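Side-chain contacts in similar to hydroxylamine oxidoreductase (Kuenenia stuttgartiensis, PDB 6H5L), which probably works as an oxidoreductase, a multi-haem c subunit of a reducing hydroxylamine oxidoreductase-like complex of an anammox bacterium: residues 18-21 with 22-26; 159-162 with 163-166; 174-177 with 178-182. One frame throughout, in Å; residues are numbered along the deposited sequence.

Each contact is local, made across neighbouring turns of one continuous run of chain; the segments of each adjoin, so none closes a loop, and the three follow in series without nesting or crossing. Contact 1 comes first, where the loop holding Thr20 and Pro21 enters helix 22-28. Contact 2 marks the far end of helix 154-161, where the chain tightens into a 3-10 turn, and contact 3 runs along the next helix, 174-180, and just past its end. The loop before helix 22-28 packs on contact 2, Lys18 and Thr20 meeting Arg164, and the helix itself on contact 3, Tyr24 OH lying 2.9 Å from Glu176 OE1, a probable hydrogen bond. Contacts 2 and 3 do not touch each other.

Contact 1. Residues 18-21 with 22-26; sequences KDTP and AWYQA
With CG anti to the carbonyl carbon (chi1 -68°) and the chain extended beyond it, Gln25 reaches back across the start of its helix to Thr20. Its NE2 gives a weak hydrogen bond to Thr20 O at 3.4 Å and lies 3.1 Å from Thr20 OG1; Thr20 OG1 is also hydrogen-bonded to the backbone O of Tyr17. Trp23 carries its indole alongside Pro21, the two side chains pointing the same way; Pro21 CG meets Trp23 NE1 at 3.3 Å, approaching the ring obliquely. Pro21 is the N-cap residue of helix 22-28, and its carbonyl opens the helical pattern: Gln25 N binds Pro21 O at 3.0 Å, while Tyr24 N adds a weak, bent bond to the same oxygen. On the neighbouring flank Tyr24 has CG anti to its own N (chi1 -176°), which sets the phenol beside Thr20. Tyr24 CD1 comes within 3.7 Å of Thr20 CB, with Thr20 CG2 nearby, and Pro21 CD rests 3.6 Å from Tyr24 CB. The Tyr24 hydroxyl is held by Glu176, and the ring of Phe417 meets Trp23 edge-to-face.

Contact 2. Residues 159-162 with 163-166; sequences EFLR and EREV. With HEC (heme c), chain G.
Arg162 grips Glu165 side-on through two nitrogens, one to each carboxylate oxygen, in a salt bridge three residues apart. Arg162 NH2 donates to Glu165 OE2 at 3.0 Å, in the guanidinium plane and onto the syn lone pair. Arg162 NE reaches Glu165 OE1, also at 3.0 Å, but from above the carboxylate plane, the two flat groups being turned 39° apart. A bend at chi3 of Arg162 (61°) turns the guanidinium to the carboxylate, and its remaining nitrogen, NH1, forms a salt bridge with Glu287. Between the same residues Glu165 N bonds Arg162 O at 3.1 Å. One turn earlier Glu163 N bonds Phe160 O at 3.2 Å; these i to i+3 bonds mark a 3-10 turn. Glu163 CG lies 3.3 Å from Phe160 O, and the extended chain beyond it brings the carboxylate alongside the Phe160 ring, where it takes the backbone N-H of Leu172. The ring of Phe160 also lines a haem pocket, with CD2 3.7 Å from CBB of the heme c. The turn thus carries the chain out of helix 154-161 into the loop before helix 174-180, with Glu287 of strand 286-288 holding one flank.

Contact 3. Residues 174-177 with 178-182; sequences SWEA and NTIVP. With HEC (heme c), chain H.
Trp175 has the side-chain nitrogen of Asn178 over one face of its indole, offset toward the rim, with Asn178 ND2 3.9 Å from Trp175 CZ3. The amide plane stands 80° from the ring, so the two do not stack flat. The methyl of Thr179 approaches the indole obliquely, with CG2 4.0 Å from Trp175 NE1. A chi1 of 67° puts OG1 of Thr179 between its backbone N and carbonyl carbon and turns CG2 toward the indole.

On another flank of the helix Glu176 and Ile180 run side by side, both with extended chains, and Ile180 CD1 lies 3.9 Å from Glu176 OE2. Ile180 N bonds Glu176 O at 2.9 Å, whereas the preceding bonds, from Asn178 N to Ser174 O and from Thr179 N to Trp175 O, are weak. Glu176 OE1 accepts from Gln173, and the side chains of Trp175, Glu176 and Ile180 all touch Tyr28 of helix 22-28.

Helix 174-180 also lines haem pockets of this multi-haem cytochrome. Ser174 OG sits 3.2 Å from methyl CMD of one heme c, and Ala177 CB is 3.6 Å from O2D of its propionate; Ala177 and Val181 touch a second heme c. A small hydroxyl side chain and an alanine methyl thus border the first haem, while on the indole side the buried Asn178 ND2 and Thr179 OG1 are hydrogen-bonded to Asp200 and Ser38, which probably helps fix the rotation of both side chains against the ring.

Contact 1. Residues 18-21 with 22-26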
# COMPACT_ATOMS: atom_id res chain seq x y z
N LYS A 18 -48.60 -9.00 26.62
CA LYS A 18 -49.70 -8.11 26.32
C LYS A 18 -50.85 -8.88 25.68
O LYS A 18 -50.63 -9.76 24.85
CB LYS A 18 -49.23 -6.99 25.40
CG LYS A 18 -50.25 -5.89 25.16
CD LYS A 18 -49.92 -5.08 23.92
CE LYS A 18 -51.02 -4.07 23.62
NZ LYS A 18 -50.87 -3.46 22.27
N ASP A 19 -52.07 -8.54 26.09
CA ASP A 19 -53.29 -9.14 25.55
C ASP A 19 -53.37 -10.63 25.88
O ASP A 19 -53.87 -11.44 25.09
CB ASP A 19 -53.40 -8.92 24.03
CG ASP A 19 -53.52 -7.44 23.67
OD1 ASP A 19 -54.29 -6.74 24.36
OD2 ASP A 19 -52.85 -6.99 22.72
N THR A 20 -52.88 -11.00 27.06
CA THR A 20 -53.00 -12.37 27.54
C THR A 20 -53.81 -12.39 28.83
O THR A 20 -53.66 -11.50 29.67
CB THR A 20 -51.62 -13.01 27.79
OG1 THR A 20 -50.84 -12.14 28.62
CG2 THR A 20 -50.90 -13.23 26.46
N PRO A 21 -54.68 -13.38 29.01
CA PRO A 21 -55.51 -13.42 30.22
C PRO A 21 -54.68 -13.66 31.47
O PRO A 21 -53.55 -14.14 31.42
CB PRO A 21 -56.49 -14.57 29.96
CG PRO A 21 -55.92 -15.35 28.82
CD PRO A 21 -54.78 -14.61 28.21
N ALA A 22 -55.28 -13.30 32.61
CA ALA A 22 -54.57 -13.39 33.88
C ALA A 22 -54.20 -14.83 34.22
O ALA A 22 -53.15 -15.07 34.83
CB ALA A 22 -55.41 -12.78 35.00
N TRP A 23 -55.03 -15.80 33.83
CA TRP A 23 -54.68 -17.19 34.05
C TRP A 23 -53.45 -17.59 33.24
O TRP A 23 -52.65 -18.41 33.69
CB TRP A 23 -55.86 -18.11 33.71
CG TRP A 23 -56.06 -18.35 32.24
CD1 TRP A 23 -56.93 -17.70 31.41
CD2 TRP A 23 -55.39 -19.33 31.43
NE1 TRP A 23 -56.83 -18.21 30.13
CE2 TRP A 23 -55.89 -19.21 30.12
CE3 TRP A 23 -54.41 -20.29 31.69
CZ2 TRP A 23 -55.45 -20.01 29.07
CZ3 TRP A 23 -53.97 -21.09 30.64
CH2 TRP A 23 -54.49 -20.94 29.35
N TYR A 24 -53.30 -17.01 32.04
CA TYR A 24 -52.16 -17.33 31.19
C TYR A 24 -50.88 -16.73 31.75
O TYR A 24 -49.82 -17.38 31.75
CB TYR A 24 -52.42 -16.84 29.77
CG TYR A 24 -51.35 -17.20 28.76
CD1 TYR A 24 -50.25 -16.37 28.56
CD2 TYR A 24 -51.45 -18.35 27.99
CE1 TYR A 24 -49.27 -16.69 27.64
CE2 TYR A 24 -50.47 -18.68 27.06
CZ TYR A 24 -49.39 -17.85 26.89
OH TYR A 24 -48.41 -18.16 25.97
N GLN A 25 -50.94 -15.48 32.23
CA GLN A 25 -49.76 -14.86 32.83
C GLN A 25 -49.42 -15.47 34.18
O GLN A 25 -48.26 -15.44 34.60
CB GLN A 25 -49.96 -13.35 32.97
CG GLN A 25 -50.03 -12.60 31.65
CD GLN A 25 -49.97 -11.10 31.84
OE1 GLN A 25 -49.09 -10.58 32.53
NE2 GLN A 25 -50.90 -10.38 31.22
N ALA A 26 -50.42 -16.01 34.89
CA ALA A 26 -50.16 -16.60 36.19
C ALA A 26 -49.36 -17.89 36.07
O ALA A 26 -48.65 -18.26 37.02
CB ALA A 26 -51.48 -16.87 36.92

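Contact 2. Residues 159-162 with 163-166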
# COMPACT_ATOMS: atom_id res chain seq x y z
N GLU A 159 -42.32 -5.37 16.64
CA GLU A 159 -42.38 -6.21 15.44
C GLU A 159 -42.20 -7.68 15.79
O GLU A 159 -42.77 -8.55 15.12
CB GLU A 159 -41.34 -5.75 14.42
CG GLU A 159 -41.66 -4.41 13.78
CD GLU A 159 -40.66 -4.03 12.70
OE1 GLU A 159 -39.70 -4.79 12.47
OE2 GLU A 159 -40.85 -2.96 12.07
N PHE A 160 -41.41 -7.98 16.82
CA PHE A 160 -41.35 -9.35 17.33
C PHE A 160 -42.68 -9.74 17.96
O PHE A 160 -43.15 -10.87 17.80
CB PHE A 160 -40.21 -9.48 18.33
CG PHE A 160 -40.13 -10.84 18.98
CD1 PHE A 160 -39.57 -11.91 18.31
CD2 PHE A 160 -40.59 -11.03 20.28
CE1 PHE A 160 -39.49 -13.16 18.91
CE2 PHE A 160 -40.51 -12.27 20.88
CZ PHE A 160 -39.97 -13.33 20.19
N LEU A 161 -43.30 -8.81 18.70
CA LEU A 161 -44.60 -9.06 19.31
C LEU A 161 -45.69 -9.30 18.27
O LEU A 161 -46.70 -9.93 18.59
CB LEU A 161 -44.97 -7.89 20.22
CG LEU A 161 -45.53 -8.21 21.60
CD1 LEU A 161 -44.53 -9.00 22.42
CD2 LEU A 161 -45.93 -6.93 22.33
N ARG A 162 -45.50 -8.82 17.04
CA ARG A 162 -46.48 -9.01 15.99
C ARG A 162 -46.58 -10.45 15.50
O ARG A 162 -47.45 -10.74 14.67
CB ARG A 162 -46.18 -8.09 14.81
CG ARG A 162 -46.47 -6.61 15.07
CD ARG A 162 -46.52 -5.83 13.77
NE ARG A 162 -47.57 -6.33 12.88
CZ ARG A 162 -47.66 -6.04 11.59
NH1 ARG A 162 -46.76 -5.26 11.02
NH2 ARG A 162 -48.65 -6.55 10.87
N GLU A 163 -45.72 -11.36 15.98
CA GLU A 163 -45.87 -12.76 15.62
C GLU A 163 -47.19 -13.33 16.12
O GLU A 163 -47.70 -14.31 15.56
CB GLU A 163 -44.71 -13.58 16.17
CG GLU A 163 -43.36 -13.30 15.52
CD GLU A 163 -42.29 -14.28 15.95
OE1 GLU A 163 -41.20 -14.27 15.34
OE2 GLU A 163 -42.54 -15.06 16.89
N ARG A 164 -47.74 -12.74 17.19
CA ARG A 164 -49.03 -13.18 17.73
C ARG A 164 -50.15 -13.11 16.69
O ARG A 164 -51.14 -13.83 16.82
CB ARG A 164 -49.37 -12.33 18.96
CG ARG A 164 -50.73 -12.61 19.58
CD ARG A 164 -50.89 -11.98 20.96
NE ARG A 164 -50.16 -12.72 21.99
CZ ARG A 164 -49.22 -12.21 22.76
NH1 ARG A 164 -48.88 -10.93 22.65
NH2 ARG A 164 -48.61 -12.97 23.67
N GLU A 165 -49.99 -12.29 15.65
CA GLU A 165 -51.07 -12.08 14.69
C GLU A 165 -51.33 -13.31 13.83
O GLU A 165 -52.45 -13.48 13.33
CB GLU A 165 -50.75 -10.88 13.80
CG GLU A 165 -50.80 -9.55 14.54
CD GLU A 165 -50.30 -8.39 13.71
OE1 GLU A 165 -49.98 -7.34 14.29
OE2 GLU A 165 -50.22 -8.54 12.47
N VAL A 166 -50.33 -14.17 13.64
CA VAL A 166 -50.51 -15.37 12.82
C VAL A 166 -50.65 -16.64 13.66
O VAL A 166 -51.04 -17.68 13.11
CB VAL A 166 -49.35 -15.55 11.82
CG1 VAL A 166 -49.26 -14.36 10.88
CG2 VAL A 166 -48.03 -15.77 12.55
FE HEC G . -33.14 -9.03 16.38
CHA HEC G . -31.89 -6.84 14.04
CHB HEC G . -33.09 -6.51 18.73
CHC HEC G . -34.86 -11.03 18.61
CHD HEC G . -32.85 -11.65 14.24
NA HEC G . -32.58 -7.05 16.39
C1A HEC G . -32.10 -6.34 15.30
C2A HEC G . -31.86 -4.97 15.72
C3A HEC G . -32.19 -4.88 17.01
C4A HEC G . -32.65 -6.18 17.46
CMA HEC G . -32.09 -3.59 17.86
CAA HEC G . -31.33 -3.84 14.82
CBA HEC G . -29.82 -3.68 14.98
CGA HEC G . -29.35 -2.56 14.09
O1A HEC G . -30.09 -2.19 13.14
O2A HEC G . -28.22 -2.04 14.32
NB HEC G . -33.78 -8.84 18.34
C1B HEC G . -33.78 -7.66 19.06
C2B HEC G . -34.63 -7.84 20.21
C3B HEC G . -35.11 -9.09 20.19
C4B HEC G . -34.59 -9.74 19.01
CMB HEC G . -34.90 -6.76 21.28
CAB HEC G . -36.07 -9.74 21.21
CBB HEC G . -37.49 -9.16 21.08
NC HEC G . -33.74 -10.98 16.43
C1C HEC G . -34.45 -11.61 17.43
C2C HEC G . -34.81 -12.93 16.97
C3C HEC G . -34.14 -13.15 15.82
C4C HEC G . -33.53 -11.89 15.42
CMC HEC G . -35.45 -14.01 17.86
CAC HEC G . -34.15 -14.45 15.00
CBC HEC G . -35.57 -14.71 14.44
ND HEC G . -32.42 -9.22 14.46
C1D HEC G . -32.53 -10.40 13.73
C2D HEC G . -32.25 -10.11 12.34
C3D HEC G . -31.95 -8.61 12.29
C4D HEC G . -32.08 -8.14 13.64
CMD HEC G . -32.25 -11.09 11.16
CAD HEC G . -31.60 -7.76 11.04
CBD HEC G . -32.82 -6.91 10.71
CGD HEC G . -32.74 -6.34 9.32
O1D HEC G . -33.77 -5.80 8.83
O2D HEC G . -31.66 -6.44 8.69

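Contact 3. Residues 174-177 with 178-182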
# COMPACT_ATOMS: atom_id res chain seq x y z
N SER A 174 -43.24 -19.52 21.92
CA SER A 174 -42.45 -20.74 21.83
C SER A 174 -42.48 -21.52 23.14
O SER A 174 -42.61 -22.75 23.13
CB SER A 174 -41.02 -20.41 21.43
OG SER A 174 -40.33 -21.56 21.00
N TRP A 175 -42.36 -20.83 24.28
CA TRP A 175 -42.39 -21.54 25.55
C TRP A 175 -43.78 -22.06 25.88
O TRP A 175 -43.91 -23.05 26.61
CB TRP A 175 -41.90 -20.63 26.68
CG TRP A 175 -41.53 -21.39 27.91
CD1 TRP A 175 -42.28 -21.54 29.04
CD2 TRP A 175 -40.34 -22.15 28.11
NE1 TRP A 175 -41.61 -22.33 29.94
CE2 TRP A 175 -40.42 -22.72 29.40
CE3 TRP A 175 -39.20 -22.40 27.33
CZ2 TRP A 175 -39.40 -23.52 29.93
CZ3 TRP A 175 -38.20 -23.19 27.86
CH2 TRP A 175 -38.31 -23.74 29.14
N GLU A 176 -44.82 -21.42 25.35
CA GLU A 176 -46.17 -21.95 25.50
C GLU A 176 -46.27 -23.34 24.89
O GLU A 176 -46.66 -24.30 25.56
CB GLU A 176 -47.18 -21.00 24.85
CG GLU A 176 -48.61 -21.52 24.89
CD GLU A 176 -49.54 -20.75 23.97
OE1 GLU A 176 -49.17 -19.64 23.54
OE2 GLU A 176 -50.64 -21.26 23.67
N ALA A 177 -45.90 -23.47 23.61
CA ALA A 177 -46.01 -24.75 22.92
C ALA A 177 -45.21 -25.84 23.60
O ALA A 177 -45.57 -27.02 23.52
CB ALA A 177 -45.57 -24.59 21.47
N ASN A 178 -44.11 -25.48 24.26
CA ASN A 178 -43.26 -26.48 24.89
C ASN A 178 -43.99 -27.20 26.02
O ASN A 178 -44.07 -28.44 26.04
CB ASN A 178 -41.97 -25.83 25.40
CG ASN A 178 -40.95 -26.84 25.88
OD1 ASN A 178 -40.97 -28.00 25.47
ND2 ASN A 178 -40.05 -26.40 26.75
N THR A 179 -44.52 -26.45 26.98
CA THR A 179 -45.07 -27.02 28.20
C THR A 179 -46.59 -27.12 28.20
O THR A 179 -47.15 -27.65 29.17
CB THR A 179 -44.61 -26.19 29.41
OG1 THR A 179 -45.21 -24.89 29.36
CG2 THR A 179 -43.10 -26.05 29.42
N ILE A 180 -47.27 -26.65 27.16
CA ILE A 180 -48.73 -26.73 27.17
C ILE A 180 -49.21 -28.12 26.78
O ILE A 180 -50.30 -28.55 27.19
CB ILE A 180 -49.35 -25.65 26.27
CG1 ILE A 180 -50.83 -25.45 26.61
CG2 ILE A 180 -49.20 -26.02 24.79
CD1 ILE A 180 -51.51 -24.38 25.79
N VAL A 181 -48.42 -28.85 26.00
CA VAL A 181 -48.84 -30.19 25.57
C VAL A 181 -48.79 -31.14 26.76
O VAL A 181 -47.89 -31.03 27.60
CB VAL A 181 -47.95 -30.68 24.42
CG1 VAL A 181 -48.21 -29.85 23.17
CG2 VAL A 181 -46.48 -30.63 24.81
N PRO A 182 -49.74 -32.08 26.88
CA PRO A 182 -49.82 -32.88 28.10
C PRO A 182 -48.70 -33.90 28.25
O PRO A 182 -48.43 -34.32 29.38
CB PRO A 182 -51.18 -33.57 27.98
CG PRO A 182 -51.42 -33.65 26.51
CD PRO A 182 -50.81 -32.41 25.92
FE HEC H . -37.47 -20.17 14.36
CHA HEC H . -40.78 -21.04 14.57
CHB HEC H . -38.00 -18.96 11.17
CHC HEC H . -34.20 -19.09 14.20
CHD HEC H . -36.77 -21.80 17.29
NA HEC H . -39.08 -20.04 13.10
C1A HEC H . -40.37 -20.45 13.40
C2A HEC H . -41.20 -20.13 12.26
C3A HEC H . -40.44 -19.56 11.32
C4A HEC H . -39.08 -19.49 11.83
CMA HEC H . -40.91 -19.06 9.94
CAA HEC H . -42.72 -20.40 12.13
CBA HEC H . -42.94 -21.73 11.43
CGA HEC H . -44.38 -21.84 11.05
O1A HEC H . -44.87 -22.99 10.93
O2A HEC H . -45.05 -20.79 10.86
NB HEC H . -36.30 -19.24 12.93
C1B HEC H . -36.75 -18.75 11.72
C2B HEC H . -35.68 -17.95 11.14
C3B HEC H . -34.64 -17.99 11.97
C4B HEC H . -35.00 -18.80 13.11
CMB HEC H . -35.76 -17.22 9.77
CAB HEC H . -33.26 -17.30 11.78
CBB HEC H . -33.37 -15.76 11.77
NC HEC H . -35.79 -20.43 15.50
C1C HEC H . -34.55 -19.84 15.30
C2C HEC H . -33.79 -19.97 16.53
C3C HEC H . -34.42 -20.91 17.26
C4C HEC H . -35.75 -21.09 16.71
CMC HEC H . -32.27 -19.71 16.58
CAC HEC H . -33.99 -21.50 18.62
CBC HEC H . -34.38 -20.54 19.75
ND HEC H . -38.60 -21.24 15.73
C1D HEC H . -38.07 -21.87 16.85
C2D HEC H . -39.12 -22.61 17.51
C3D HEC H . -40.38 -22.38 16.66
C4D HEC H . -39.96 -21.51 15.58
CMD HEC H . -38.98 -23.46 18.78
CAD HEC H . -41.80 -22.94 16.88
CBD HEC H . -42.32 -22.56 18.26
CGD HEC H . -43.72 -23.08 18.41
O1D HEC H . -44.64 -22.26 18.62
O2D HEC H . -43.90 -24.32 18.29